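Local coordinates for protein putative alpha KG dependent 2,4-D dioxygenase (Burkholderia xenovorans, PDB 5J92) that probably acts as an iron(II)- and 2-oxoglutarate-dependent dioxygenase of the TauD/TfdA family, with an iron ion bound in its active site, at residues 167-172 / 215-220; 163-168 / 238-243; 129-134 / 201-206; 265-270 / 292-297. One frame throughout, in Å; residues are numbered along the deposited sequence.

Contacts 1 and 2 share Lys167 and Val168 of helix 163-169 and lie with their centres about 8 Å apart; Val169 CG1 of contact 1 packs on Leu241 CD1 of contact 2 at 3.8 Å. Contact 1 joins contact 3 through neighbouring strands 215-217 and 201-208 of one antiparallel sheet, where Tyr218 N probably donates to Leu205 O at 2.8 Å. Contacts 3 and 4, also about 8 Å apart between centres, are tied by a probable backbone bond from Asp292 N to Pro131 O. Both lie near the metal: the side chain of Pro131 is about 11 Å, and that of Arg267 about 14 Å, from the iron held by His122, Asp124 and His271.

Contact 1 (167-172 / 215-220); sequences KVVEGL and KSLYLS
The side chains of Glu170 and Lys215 cross at about a right angle and meet at their charged ends. Lys215 runs almost fully extended beyond CG and brings its ammonium to one carboxylate oxygen, with NZ 2.8 Å from Glu170 OE1 in a hydrogen-bonded salt bridge. The lysine comes in on the syn side of OE1, 23° out of the carboxylate plane. Glu170 reaches it by a bend at chi2 (57°), which folds the carboxylate round toward the strand. The other oxygen, OE2, is hydrogen-bonded to Tyr158 OH, so both carboxylate oxygens have a partner. The pair sits beside a type II beta turn from Val169 to Leu172, which follows helix 163-169 and is closed by Leu172 N to Val169 O at 3.1 Å; Gly171 takes the positive phi within it. Strand 215-217, on the other side, is an outermost strand of a four-stranded antiparallel sheet in this TauD-family protein. Deeper in, Val169 points toward the strand and touches Leu217 through branch ends, CG2 to CD2 at 4.4 Å, a loose apolar contact. Leu205 and Val206 of strand 201-208 and Leu241 of helix 231-245 also pack against Val169, while Tyr158 lies against Leu217.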
loop_
_atom_site.group_PDB
_atom_site.type_symbol
_atom_site.label_atom_id
_atom_site.label_comp_id
_atom_site.label_asym_id
_atom_site.label_seq_id
_atom_site.Cartn_x
_atom_site.Cartn_y
_atom_site.Cartn_z
ATOM N N LYS A 167 -5.765 8.292 19.480
ATOM C CA LYS A 167 -6.495 9.490 19.867
ATOM C C LYS A 167 -7.164 10.138 18.663
ATOM O O LYS A 167 -8.254 10.720 18.786
ATOM C CB LYS A 167 -5.555 10.479 20.565
ATOM C CG LYS A 167 -5.107 10.048 21.964
ATOM C CD LYS A 167 -4.014 10.981 22.484
ATOM C CE LYS A 167 -3.840 10.880 23.992
ATOM N NZ LYS A 167 -3.556 9.496 24.462
ATOM N N VAL A 168 -6.503 10.093 17.505
ATOM C CA VAL A 168 -7.015 10.777 16.322
ATOM C C VAL A 168 -8.259 10.071 15.777
ATOM O O VAL A 168 -9.219 10.726 15.362
ATOM C CB VAL A 168 -5.903 10.910 15.263
ATOM C CG1 VAL A 168 -6.477 11.382 13.933
ATOM C CG2 VAL A 168 -4.874 11.913 15.739
ATOM N N VAL A 169 -8.262 8.734 15.740
ATOM C CA VAL A 169 -9.372 8.040 15.087
ATOM C C VAL A 169 -10.655 8.092 15.916
ATOM O O VAL A 169 -11.745 7.886 15.371
ATOM C CB VAL A 169 -9.013 6.576 14.756
ATOM C CG1 VAL A 169 -7.798 6.516 13.834
ATOM C CG2 VAL A 169 -8.802 5.753 16.033
ATOM N N GLU A 170 -10.556 8.307 17.226
ATOM C CA GLU A 170 -11.724 8.256 18.096
ATOM C C GLU A 170 -12.811 9.223 17.638
ATOM O O GLU A 170 -12.591 10.434 17.581
ATOM C CB GLU A 170 -11.301 8.567 19.538
ATOM C CG GLU A 170 -12.123 7.859 20.599
ATOM C CD GLU A 170 -12.094 6.342 20.435
ATOM O OE1 GLU A 170 -13.091 5.692 20.820
ATOM O OE2 GLU A 170 -11.079 5.788 19.928
ATOM N N GLY A 171 -13.983 8.681 17.310
ATOM C CA GLY A 171 -15.141 9.482 16.944
ATOM C C GLY A 171 -15.200 9.939 15.500
ATOM O O GLY A 171 -16.134 10.660 15.131
ATOM N N LEU A 172 -14.245 9.555 14.672
ATOM C CA LEU A 172 -14.274 9.971 13.283
ATOM C C LEU A 172 -15.263 9.130 12.482
ATOM O O LEU A 172 -15.572 7.983 12.821
ATOM C CB LEU A 172 -12.885 9.847 12.655
ATOM C CG LEU A 172 -11.739 10.713 13.182
ATOM C CD1 LEU A 172 -10.528 10.458 12.323
ATOM C CD2 LEU A 172 -12.115 12.202 13.183
ATOM N N LYS A 215 -13.498 -3.443 19.743
ATOM C CA LYS A 215 -13.359 -2.285 18.881
ATOM C C LYS A 215 -12.480 -2.618 17.685
ATOM O O LYS A 215 -11.564 -3.444 17.771
ATOM C CB LYS A 215 -12.764 -1.100 19.640
ATOM C CG LYS A 215 -13.712 -0.422 20.645
ATOM C CD LYS A 215 -13.136 0.943 20.956
ATOM C CE LYS A 215 -14.077 1.866 21.677
ATOM N NZ LYS A 215 -13.352 3.158 21.890
ATOM N N SER A 216 -12.760 -1.957 16.562
ATOM C CA SER A 216 -12.030 -2.238 15.329
ATOM C C SER A 216 -12.110 -1.038 14.398
ATOM O O SER A 216 -13.000 -0.191 14.519
ATOM C CB SER A 216 -12.575 -3.495 14.625
ATOM O OG SER A 216 -13.883 -3.266 14.101
ATOM N N LEU A 217 -11.178 -0.991 13.447
ATOM C CA LEU A 217 -11.148 0.047 12.424
ATOM C C LEU A 217 -11.990 -0.361 11.212
ATOM O O LEU A 217 -11.847 -1.469 10.689
ATOM C CB LEU A 217 -9.702 0.327 11.979
ATOM C CG LEU A 217 -8.750 0.934 13.015
ATOM C CD1 LEU A 217 -7.279 0.957 12.544
ATOM C CD2 LEU A 217 -9.233 2.345 13.364
ATOM N N TYR A 218 -12.856 0.544 10.751
ATOM C CA TYR A 218 -13.657 0.278 9.558
ATOM C C TYR A 218 -12.882 0.719 8.313
ATOM O O TYR A 218 -13.275 1.628 7.582
ATOM C CB TYR A 218 -15.007 0.985 9.640
ATOM C CG TYR A 218 -16.063 0.373 8.757
ATOM C CD1 TYR A 218 -15.742 -0.622 7.844
ATOM C CD2 TYR A 218 -17.393 0.770 8.851
ATOM C CE1 TYR A 218 -16.706 -1.210 7.051
ATOM C CE2 TYR A 218 -18.370 0.188 8.059
ATOM C CZ TYR A 218 -18.023 -0.801 7.163
ATOM O OH TYR A 218 -18.985 -1.390 6.365
ATOM N N LEU A 219 -11.801 -0.002 8.034
ATOM C CA LEU A 219 -11.007 0.296 6.854
ATOM C C LEU A 219 -11.572 -0.439 5.644
ATOM O O LEU A 219 -12.189 -1.499 5.772
ATOM C CB LEU A 219 -9.542 -0.100 7.067
ATOM C CG LEU A 219 -8.850 0.571 8.270
ATOM C CD1 LEU A 219 -7.374 0.192 8.319
ATOM C CD2 LEU A 219 -9.023 2.083 8.223
ATOM N N SER A 220 -11.372 0.148 4.466
ATOM C CA SER A 220 -11.793 -0.486 3.228
ATOM C C SER A 220 -11.264 0.347 2.081
ATOM O O SER A 220 -11.185 1.575 2.184
ATOM C CB SER A 220 -13.330 -0.593 3.137
ATOM O OG SER A 220 -13.719 -1.324 1.997
#

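Contact 2 (163-168 / 238-243); sequences DHLRKV and LRELTE
Leu165 sets CG anti to its carbonyl carbon (chi1 -73°), and the branch ending in CD1 then carries across to helix 231-245. Glu240 answers from that helix with CG opposite its own backbone N (chi1 -173°), and a bend at chi2 turns the carboxylate aside, leaving the methylene to do the touching. Leu165 CD1 lies 4.2 Å from Glu240 CG, the two side chains crossing at about a right angle. The same methyl meets Leu241 CD2 at 4.3 Å, branch end against branch end, so one leucine tip rests on two consecutive residues of the opposing helix. This is helix-to-helix packing, between helix 163-169 and helix 231-245, and it lies away from the iron site; Leu237, one turn back along the second helix, also packs on Leu165. Around the apolar patch some of the charges pair within their own helices. Arg239 NH2 reaches Glu240 OE1 at 2.8 Å, on the anti side and 17° out of the carboxylate plane, while Lys167 NZ lies 2.7 Å from Asp163 OD2, which uses its syn lone pair. Thr242 OG1 returns to Leu238 O at 2.8 Å, reaching it from the face opposite Thr242 N. The second subunit takes up further charge, with its Arg274 in a salt bridge to Glu240 OE2 and its Arg272 to Glu243 OE2.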
loop_
_atom_site.group_PDB
_atom_site.type_symbol
_atom_site.label_atom_id
_atom_site.label_comp_id
_atom_site.label_asym_id
_atom_site.label_seq_id
_atom_site.Cartn_x
_atom_site.Cartn_y
_atom_site.Cartn_z
ATOM N N ASP A 163 -0.314 5.460 20.254
ATOM C CA ASP A 163 -1.231 6.250 21.069
ATOM C C ASP A 163 -1.778 7.459 20.313
ATOM O O ASP A 163 -2.964 7.791 20.439
ATOM C CB ASP A 163 -0.537 6.703 22.347
ATOM C CG ASP A 163 -1.439 7.552 23.213
ATOM O OD1 ASP A 163 -2.258 6.963 23.954
ATOM O OD2 ASP A 163 -1.351 8.803 23.133
ATOM N N HIS A 164 -0.933 8.138 19.535
ATOM C CA HIS A 164 -1.392 9.343 18.854
ATOM C C HIS A 164 -2.399 9.015 17.752
ATOM O O HIS A 164 -3.306 9.808 17.484
ATOM C CB HIS A 164 -0.201 10.139 18.311
ATOM C CG HIS A 164 0.435 9.541 17.095
ATOM N ND1 HIS A 164 1.314 8.481 17.158
ATOM C CD2 HIS A 164 0.321 9.859 15.784
ATOM C CE1 HIS A 164 1.714 8.172 15.936
ATOM N NE2 HIS A 164 1.133 8.998 15.085
ATOM N N LEU A 165 -2.245 7.876 17.074
ATOM C CA LEU A 165 -3.267 7.473 16.107
ATOM C C LEU A 165 -4.541 7.009 16.800
ATOM O O LEU A 165 -5.638 7.247 16.291
ATOM C CB LEU A 165 -2.748 6.376 15.179
ATOM C CG LEU A 165 -1.725 6.852 14.141
ATOM C CD1 LEU A 165 -1.335 5.713 13.219
ATOM C CD2 LEU A 165 -2.256 8.039 13.349
ATOM N N ARG A 166 -4.419 6.343 17.952
ATOM C CA ARG A 166 -5.606 5.985 18.719
ATOM C C ARG A 166 -6.430 7.214 19.067
ATOM O O ARG A 166 -7.665 7.187 18.995
ATOM C CB ARG A 166 -5.211 5.264 20.007
ATOM C CG ARG A 166 -6.416 4.827 20.823
ATOM C CD ARG A 166 -6.978 3.557 20.244
ATOM N NE ARG A 166 -5.901 2.584 20.123
ATOM C CZ ARG A 166 -5.573 1.712 21.070
ATOM N NH1 ARG A 166 -6.261 1.678 22.203
ATOM N NH2 ARG A 166 -4.557 0.876 20.880
ATOM N N LYS A 167 -5.765 8.292 19.480
ATOM C CA LYS A 167 -6.495 9.490 19.867
ATOM C C LYS A 167 -7.164 10.138 18.663
ATOM O O LYS A 167 -8.254 10.720 18.786
ATOM C CB LYS A 167 -5.555 10.479 20.565
ATOM C CG LYS A 167 -5.107 10.048 21.964
ATOM C CD LYS A 167 -4.014 10.981 22.484
ATOM C CE LYS A 167 -3.840 10.880 23.992
ATOM N NZ LYS A 167 -3.556 9.496 24.462
ATOM N N VAL A 168 -6.503 10.093 17.505
ATOM C CA VAL A 168 -7.015 10.777 16.322
ATOM C C VAL A 168 -8.259 10.071 15.777
ATOM O O VAL A 168 -9.219 10.726 15.362
ATOM C CB VAL A 168 -5.903 10.910 15.263
ATOM C CG1 VAL A 168 -6.477 11.382 13.933
ATOM C CG2 VAL A 168 -4.874 11.913 15.739
ATOM N N LEU A 238 -6.114 7.729 6.228
ATOM C CA LEU A 238 -6.520 6.393 5.795
ATOM C C LEU A 238 -5.354 5.627 5.183
ATOM O O LEU A 238 -5.260 4.410 5.366
ATOM C CB LEU A 238 -7.681 6.477 4.801
ATOM C CG LEU A 238 -8.973 7.058 5.405
ATOM C CD1 LEU A 238 -10.148 7.048 4.398
ATOM C CD2 LEU A 238 -9.348 6.387 6.722
ATOM N N ARG A 239 -4.460 6.318 4.468
ATOM C CA ARG A 239 -3.259 5.676 3.952
ATOM C C ARG A 239 -2.419 5.109 5.092
ATOM O O ARG A 239 -1.975 3.957 5.040
ATOM C CB ARG A 239 -2.429 6.679 3.140
ATOM C CG ARG A 239 -1.088 6.118 2.634
ATOM C CD ARG A 239 -0.050 7.220 2.357
ATOM N NE ARG A 239 0.142 8.109 3.512
ATOM C CZ ARG A 239 0.809 7.764 4.608
ATOM N NH1 ARG A 239 1.342 6.551 4.701
ATOM N NH2 ARG A 239 0.934 8.623 5.620
ATOM N N GLU A 240 -2.184 5.918 6.126
ATOM C CA GLU A 240 -1.355 5.478 7.239
ATOM C C GLU A 240 -2.000 4.306 7.973
ATOM O O GLU A 240 -1.316 3.337 8.325
ATOM C CB GLU A 240 -1.090 6.648 8.182
ATOM C CG GLU A 240 -0.096 6.346 9.298
ATOM C CD GLU A 240 1.364 6.373 8.834
ATOM O OE1 GLU A 240 1.626 6.810 7.686
ATOM O OE2 GLU A 240 2.252 5.965 9.623
ATOM N N LEU A 241 -3.316 4.382 8.220
ATOM C CA LEU A 241 -4.016 3.299 8.906
ATOM C C LEU A 241 -4.005 2.012 8.084
ATOM O O LEU A 241 -3.818 0.920 8.633
ATOM C CB LEU A 241 -5.458 3.711 9.221
ATOM C CG LEU A 241 -5.619 4.852 10.229
ATOM C CD1 LEU A 241 -7.072 5.326 10.347
ATOM C CD2 LEU A 241 -5.078 4.448 11.570
ATOM N N THR A 242 -4.214 2.116 6.767
ATOM C CA THR A 242 -4.280 0.918 5.935
ATOM C C THR A 242 -2.931 0.215 5.855
ATOM O O THR A 242 -2.868 -1.020 5.918
ATOM C CB THR A 242 -4.783 1.276 4.542
ATOM O OG1 THR A 242 -6.084 1.857 4.665
ATOM C CG2 THR A 242 -4.870 0.026 3.685
ATOM N N GLU A 243 -1.844 0.977 5.731
ATOM C CA GLU A 243 -0.529 0.350 5.756
ATOM C C GLU A 243 -0.295 -0.319 7.099
ATOM O O GLU A 243 0.172 -1.463 7.163
ATOM C CB GLU A 243 0.579 1.365 5.476
ATOM C CG GLU A 243 1.994 0.750 5.612
ATOM C CD GLU A 243 3.131 1.743 5.369
ATOM O OE1 GLU A 243 2.853 2.895 4.967
ATOM O OE2 GLU A 243 4.311 1.358 5.558
#

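Contact 3 (129-134 / 201-206); sequences PLPARY and CIHELV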
loop_
_atom_site.group_PDB
_atom_site.type_symbol
_atom_site.label_atom_id
_atom_site.label_comp_id
_atom_site.label_asym_id
_atom_site.label_seq_id
_atom_site.Cartn_x
_atom_site.Cartn_y
_atom_site.Cartn_z
ATOM N N PRO A 129 -25.114 1.930 2.603
ATOM C CA PRO A 129 -25.577 2.262 3.959
ATOM C C PRO A 129 -25.783 1.034 4.814
ATOM O O PRO A 129 -25.600 1.106 6.033
ATOM C CB PRO A 129 -26.906 2.999 3.715
ATOM C CG PRO A 129 -26.806 3.517 2.348
ATOM C CD PRO A 129 -25.961 2.539 1.567
ATOM N N LEU A 130 -26.136 -0.103 4.210
ATOM C CA LEU A 130 -26.310 -1.359 4.934
ATOM C C LEU A 130 -25.308 -2.373 4.392
ATOM O O LEU A 130 -25.614 -3.121 3.450
ATOM C CB LEU A 130 -27.750 -1.850 4.809
ATOM C CG LEU A 130 -28.127 -3.147 5.515
ATOM C CD1 LEU A 130 -27.741 -3.041 6.945
ATOM C CD2 LEU A 130 -29.621 -3.371 5.405
ATOM N N PRO A 131 -24.116 -2.464 4.980
ATOM C CA PRO A 131 -23.057 -3.314 4.427
ATOM C C PRO A 131 -23.284 -4.786 4.756
ATOM O O PRO A 131 -24.295 -5.179 5.343
ATOM C CB PRO A 131 -21.785 -2.789 5.111
ATOM C CG PRO A 131 -22.187 -1.495 5.755
ATOM C CD PRO A 131 -23.619 -1.656 6.100
ATOM N N ALA A 132 -22.301 -5.599 4.366
ATOM C CA ALA A 132 -22.374 -7.034 4.564
ATOM C C ALA A 132 -22.147 -7.385 6.025
ATOM O O ALA A 132 -21.462 -6.667 6.760
ATOM C CB ALA A 132 -21.319 -7.752 3.715
ATOM N N ARG A 133 -22.753 -8.492 6.447
ATOM C CA ARG A 133 -22.414 -9.076 7.738
ATOM C C ARG A 133 -21.365 -10.163 7.497
ATOM O O ARG A 133 -20.177 -9.869 7.419
ATOM C CB ARG A 133 -23.658 -9.628 8.431
ATOM C CG ARG A 133 -23.406 -10.165 9.840
ATOM C CD ARG A 133 -24.712 -10.527 10.528
ATOM N NE ARG A 133 -25.489 -9.335 10.871
ATOM C CZ ARG A 133 -26.756 -9.349 11.266
ATOM N NH1 ARG A 133 -27.416 -10.497 11.365
ATOM N NH2 ARG A 133 -27.367 -8.209 11.563
ATOM N N TYR A 134 -21.794 -11.404 7.326
ATOM C CA TYR A 134 -20.906 -12.502 6.975
ATOM C C TYR A 134 -20.902 -12.703 5.467
ATOM O O TYR A 134 -21.952 -12.647 4.818
ATOM C CB TYR A 134 -21.344 -13.798 7.645
ATOM C CG TYR A 134 -21.353 -13.774 9.159
ATOM C CD1 TYR A 134 -20.183 -13.986 9.874
ATOM C CD2 TYR A 134 -22.533 -13.554 9.873
ATOM C CE1 TYR A 134 -20.175 -13.978 11.254
ATOM C CE2 TYR A 134 -22.537 -13.536 11.261
ATOM C CZ TYR A 134 -21.350 -13.757 11.944
ATOM O OH TYR A 134 -21.311 -13.759 13.321
ATOM N N CYS A 201 -21.816 6.871 0.884
ATOM C CA CYS A 201 -22.417 6.911 2.209
ATOM C C CYS A 201 -21.329 7.176 3.240
ATOM O O CYS A 201 -20.158 7.390 2.903
ATOM C CB CYS A 201 -23.176 5.616 2.513
ATOM S SG CYS A 201 -22.143 4.138 2.513
ATOM N N ILE A 202 -21.731 7.169 4.513
ATOM C CA ILE A 202 -20.843 7.472 5.625
ATOM C C ILE A 202 -20.991 6.401 6.702
ATOM O O ILE A 202 -22.104 5.954 6.997
ATOM C CB ILE A 202 -21.130 8.888 6.173
ATOM C CG1 ILE A 202 -20.643 9.923 5.151
ATOM C CG2 ILE A 202 -20.517 9.103 7.543
ATOM C CD1 ILE A 202 -21.077 11.332 5.458
ATOM N N HIS A 203 -19.867 5.979 7.272
ATOM C CA HIS A 203 -19.843 5.062 8.405
ATOM C C HIS A 203 -18.817 5.544 9.423
ATOM O O HIS A 203 -17.818 6.170 9.062
ATOM C CB HIS A 203 -19.469 3.623 7.992
ATOM C CG HIS A 203 -20.406 3.000 7.004
ATOM N ND1 HIS A 203 -21.721 2.715 7.300
ATOM C CD2 HIS A 203 -20.206 2.576 5.735
ATOM C CE1 HIS A 203 -22.301 2.173 6.243
ATOM N NE2 HIS A 203 -21.403 2.072 5.281
ATOM N N GLU A 204 -19.060 5.216 10.693
ATOM C CA GLU A 204 -18.106 5.525 11.749
ATOM C C GLU A 204 -16.837 4.695 11.589
ATOM O O GLU A 204 -16.892 3.508 11.259
ATOM C CB GLU A 204 -18.732 5.250 13.116
ATOM C CG GLU A 204 -19.849 6.226 13.483
ATOM C CD GLU A 204 -20.498 5.898 14.811
ATOM O OE1 GLU A 204 -20.077 4.905 15.452
ATOM O OE2 GLU A 204 -21.442 6.622 15.207
ATOM N N LEU A 205 -15.695 5.311 11.886
ATOM C CA LEU A 205 -14.413 4.653 11.684
ATOM C C LEU A 205 -14.104 3.637 12.780
ATOM O O LEU A 205 -13.505 2.597 12.493
ATOM C CB LEU A 205 -13.291 5.698 11.597
ATOM C CG LEU A 205 -11.857 5.181 11.351
ATOM C CD1 LEU A 205 -11.729 4.409 10.017
ATOM C CD2 LEU A 205 -10.871 6.313 11.419
ATOM N N VAL A 206 -14.508 3.890 14.020
ATOM C CA VAL A 206 -14.233 2.964 15.117
ATOM C C VAL A 206 -15.519 2.205 15.421
ATOM O O VAL A 206 -16.503 2.789 15.890
ATOM C CB VAL A 206 -13.692 3.684 16.361
ATOM C CG1 VAL A 206 -13.485 2.684 17.497
ATOM C CG2 VAL A 206 -12.388 4.391 16.025
#
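Pro129 and His203 bury equal areas here, and they meet through a backbone carbonyl: Pro129 O lies 3.5 Å from His203 CE1, at the edge of the imidazole and near its plane. The ring is brought to this place by CG lying beside the backbone N of His203 (chi1 -60°) and by a side chain that leaves strand 201-204 toward the proline-rich segment. The side chains of Pro131 and His203 come from opposite directions, and Pro131 CG meets the same end of the ring obliquely, 3.7 Å from His203 NE2 and equally far from CE1. The nitrogen has its polar partner just before this segment, for NE2 is hydrogen-bonded to Leu128 O; that bond helps fix the rotation of the imidazole. Within the fold, the contact joins strand 201-208, an inner strand of the four-stranded antiparallel sheet, to the run that leads into strand 132-139 of the larger mixed sheet, the chain turning a corner at Arg133. Third in buried area is Cys201, also directed toward the prolines. Its SG stands 3.7 Å from Pro129 N, while Cys201 CB packs on the proline ring at CG, 4.2 Å away. Tyr176 sets its ring edge-to-face with that of His203, and Tyr218 meets both His203 and Pro131. The side chain of Pro131 is about 7 Å from that of Asp124, an iron ligand.

Contact 4 (265-270 / 292-297); sequences DNRALM and DDRTWT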
loop_
_atom_site.group_PDB
_atom_site.type_symbol
_atom_site.label_atom_id
_atom_site.label_comp_id
_atom_site.label_asym_id
_atom_site.label_seq_id
_atom_site.Cartn_x
_atom_site.Cartn_y
_atom_site.Cartn_z
ATOM N N ASP A 265 -16.462 -12.519 8.882
ATOM C CA ASP A 265 -17.255 -11.425 9.448
ATOM C C ASP A 265 -16.664 -10.108 8.951
ATOM O O ASP A 265 -15.607 -9.671 9.408
ATOM C CB ASP A 265 -17.263 -11.541 10.971
ATOM C CG ASP A 265 -18.245 -10.576 11.647
ATOM O OD1 ASP A 265 -18.706 -9.616 10.989
ATOM O OD2 ASP A 265 -18.564 -10.803 12.840
ATOM N N ASN A 266 -17.345 -9.475 7.990
ATOM C CA ASN A 266 -16.881 -8.199 7.460
ATOM C C ASN A 266 -16.863 -7.091 8.509
ATOM O O ASN A 266 -16.190 -6.075 8.307
ATOM C CB ASN A 266 -17.747 -7.785 6.268
ATOM C CG ASN A 266 -17.579 -8.719 5.084
ATOM O OD1 ASN A 266 -16.612 -8.607 4.351
ATOM N ND2 ASN A 266 -18.513 -9.646 4.902
ATOM N N ARG A 267 -17.571 -7.267 9.627
ATOM C CA ARG A 267 -17.610 -6.256 10.680
ATOM C C ARG A 267 -16.301 -6.148 11.445
ATOM O O ARG A 267 -16.144 -5.199 12.217
ATOM C CB ARG A 267 -18.746 -6.564 11.662
ATOM C CG ARG A 267 -20.117 -6.639 11.003
ATOM C CD ARG A 267 -21.174 -7.189 11.945
ATOM N NE ARG A 267 -20.952 -8.595 12.278
ATOM C CZ ARG A 267 -21.831 -9.343 12.935
ATOM N NH1 ARG A 267 -22.989 -8.810 13.324
ATOM N NH2 ARG A 267 -21.559 -10.617 13.201
ATOM N N ALA A 268 -15.364 -7.088 11.243
ATOM C CA ALA A 268 -14.097 -7.100 11.958
ATOM C C ALA A 268 -12.888 -7.214 11.039
ATOM O O ALA A 268 -11.765 -7.334 11.534
ATOM C CB ALA A 268 -14.062 -8.264 12.962
ATOM N N LEU A 269 -13.077 -7.199 9.723
ATOM C CA LEU A 269 -11.996 -7.578 8.830
ATOM C C LEU A 269 -11.957 -6.700 7.597
ATOM O O LEU A 269 -12.922 -6.017 7.249
ATOM C CB LEU A 269 -12.136 -9.031 8.347
ATOM C CG LEU A 269 -12.124 -10.117 9.407
ATOM C CD1 LEU A 269 -12.764 -11.350 8.855
ATOM C CD2 LEU A 269 -10.658 -10.376 9.795
ATOM N N MET A 270 -10.808 -6.762 6.940
ATOM C CA MET A 270 -10.666 -6.519 5.523
ATOM C C MET A 270 -10.184 -7.830 4.926
ATOM O O MET A 270 -9.633 -8.692 5.631
ATOM C CB MET A 270 -9.669 -5.390 5.226
ATOM C CG MET A 270 -10.248 -3.978 5.363
ATOM S SD MET A 270 -9.198 -2.722 4.621
ATOM C CE MET A 270 -7.637 -3.058 5.410
ATOM N N ASP A 292 -25.864 -6.739 7.115
ATOM C CA ASP A 292 -25.758 -6.447 8.548
ATOM C C ASP A 292 -26.968 -5.643 9.031
ATOM O O ASP A 292 -26.858 -4.521 9.509
ATOM C CB ASP A 292 -24.447 -5.721 8.833
ATOM C CG ASP A 292 -24.129 -5.639 10.319
ATOM O OD1 ASP A 292 -24.683 -6.441 11.096
ATOM O OD2 ASP A 292 -23.303 -4.787 10.705
ATOM N N ASP A 293 -28.147 -6.241 8.885
ATOM C CA ASP A 293 -29.399 -5.603 9.292
ATOM C C ASP A 293 -29.593 -5.862 10.779
ATOM O O ASP A 293 -29.974 -6.963 11.184
ATOM C CB ASP A 293 -30.554 -6.147 8.462
ATOM C CG ASP A 293 -31.851 -5.391 8.678
ATOM O OD1 ASP A 293 -31.996 -4.671 9.686
ATOM O OD2 ASP A 293 -32.740 -5.530 7.818
ATOM N N ARG A 294 -29.326 -4.851 11.606
ATOM C CA ARG A 294 -29.396 -5.051 13.051
ATOM C C ARG A 294 -30.822 -5.273 13.560
ATOM O O ARG A 294 -30.984 -5.669 14.720
ATOM C CB ARG A 294 -28.746 -3.865 13.775
ATOM C CG ARG A 294 -27.259 -3.670 13.461
ATOM C CD ARG A 294 -26.382 -4.724 14.128
ATOM N NE ARG A 294 -24.990 -4.654 13.661
ATOM C CZ ARG A 294 -23.992 -4.053 14.312
ATOM N NH1 ARG A 294 -24.200 -3.464 15.484
ATOM N NH2 ARG A 294 -22.775 -4.042 13.789
ATOM N N THR A 295 -31.851 -5.055 12.732
ATOM C CA THR A 295 -33.226 -5.369 13.118
ATOM C C THR A 295 -33.642 -6.785 12.740
ATOM O O THR A 295 -34.716 -7.234 13.158
ATOM C CB THR A 295 -34.223 -4.384 12.486
ATOM O OG1 THR A 295 -34.406 -4.696 11.100
ATOM C CG2 THR A 295 -33.730 -2.948 12.625
ATOM N N TRP A 296 -32.827 -7.493 11.967
ATOM C CA TRP A 296 -33.176 -8.834 11.530
ATOM C C TRP A 296 -33.070 -9.805 12.698
ATOM O O TRP A 296 -32.249 -9.628 13.601
ATOM C CB TRP A 296 -32.253 -9.260 10.391
ATOM C CG TRP A 296 -32.384 -10.686 9.904
ATOM C CD1 TRP A 296 -33.138 -11.133 8.857
ATOM C CD2 TRP A 296 -31.684 -11.835 10.410
ATOM N NE1 TRP A 296 -32.965 -12.489 8.691
ATOM C CE2 TRP A 296 -32.081 -12.943 9.633
ATOM C CE3 TRP A 296 -30.768 -12.033 11.450
ATOM C CZ2 TRP A 296 -31.599 -14.230 9.869
ATOM C CZ3 TRP A 296 -30.290 -13.317 11.682
ATOM C CH2 TRP A 296 -30.705 -14.397 10.894
ATOM N N THR A 297 -33.951 -10.805 12.706
ATOM C CA THR A 297 -33.931 -11.841 13.724
ATOM C C THR A 297 -34.133 -13.199 13.070
ATOM O O THR A 297 -34.850 -13.330 12.075
ATOM C CB THR A 297 -35.021 -11.634 14.790
ATOM O OG1 THR A 297 -36.311 -11.638 14.164
ATOM C CG2 THR A 297 -34.818 -10.316 15.528
#
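Arg267 lays its aliphatic stem against the carboxylate of Asp292: CD is 3.4 Å from Asp292 OD2, and CG is close behind. The side chains cross at about a right angle, with guanidinium and carboxylate planes 89° apart, so the two charged groups do not lie edge to edge. Their direct link, Arg267 NH1 to Asp292 OD1 at 3.7 Å, is a long salt bridge. Each arginine instead holds the aspartate two places earlier in its own segment, side-on through NE and NH2. Arg267 NE bonds Asp265 OD1 at 2.8 Å, nearly in the guanidinium plane and on the syn lone pair; a bend at chi3 (-67°) helps curl the guanidinium back to it. Arg267 N also donates to Asp265 OD1, from above the carboxylate plane, making an Asx turn. Arg294 NE reaches Asp292 OD1 at 3.1 Å on the syn side but well out of the carboxylate plane (34°), and Arg294 NH2 takes OD2. The result is a four-residue network of alternating charge; Arg133 NE makes a further salt bridge to Asp292 OD1, and the carboxylate of Asp292 probably offsets the charge of the arginines gathered round it. Asp265 closes strand 261-265, and Arg267 lies in the link to strand 269-273, which carries the iron ligand His271; Asp292 follows strand 284-291, and Tyr134 of strand 132-139 packs against both Asp265 and Arg267.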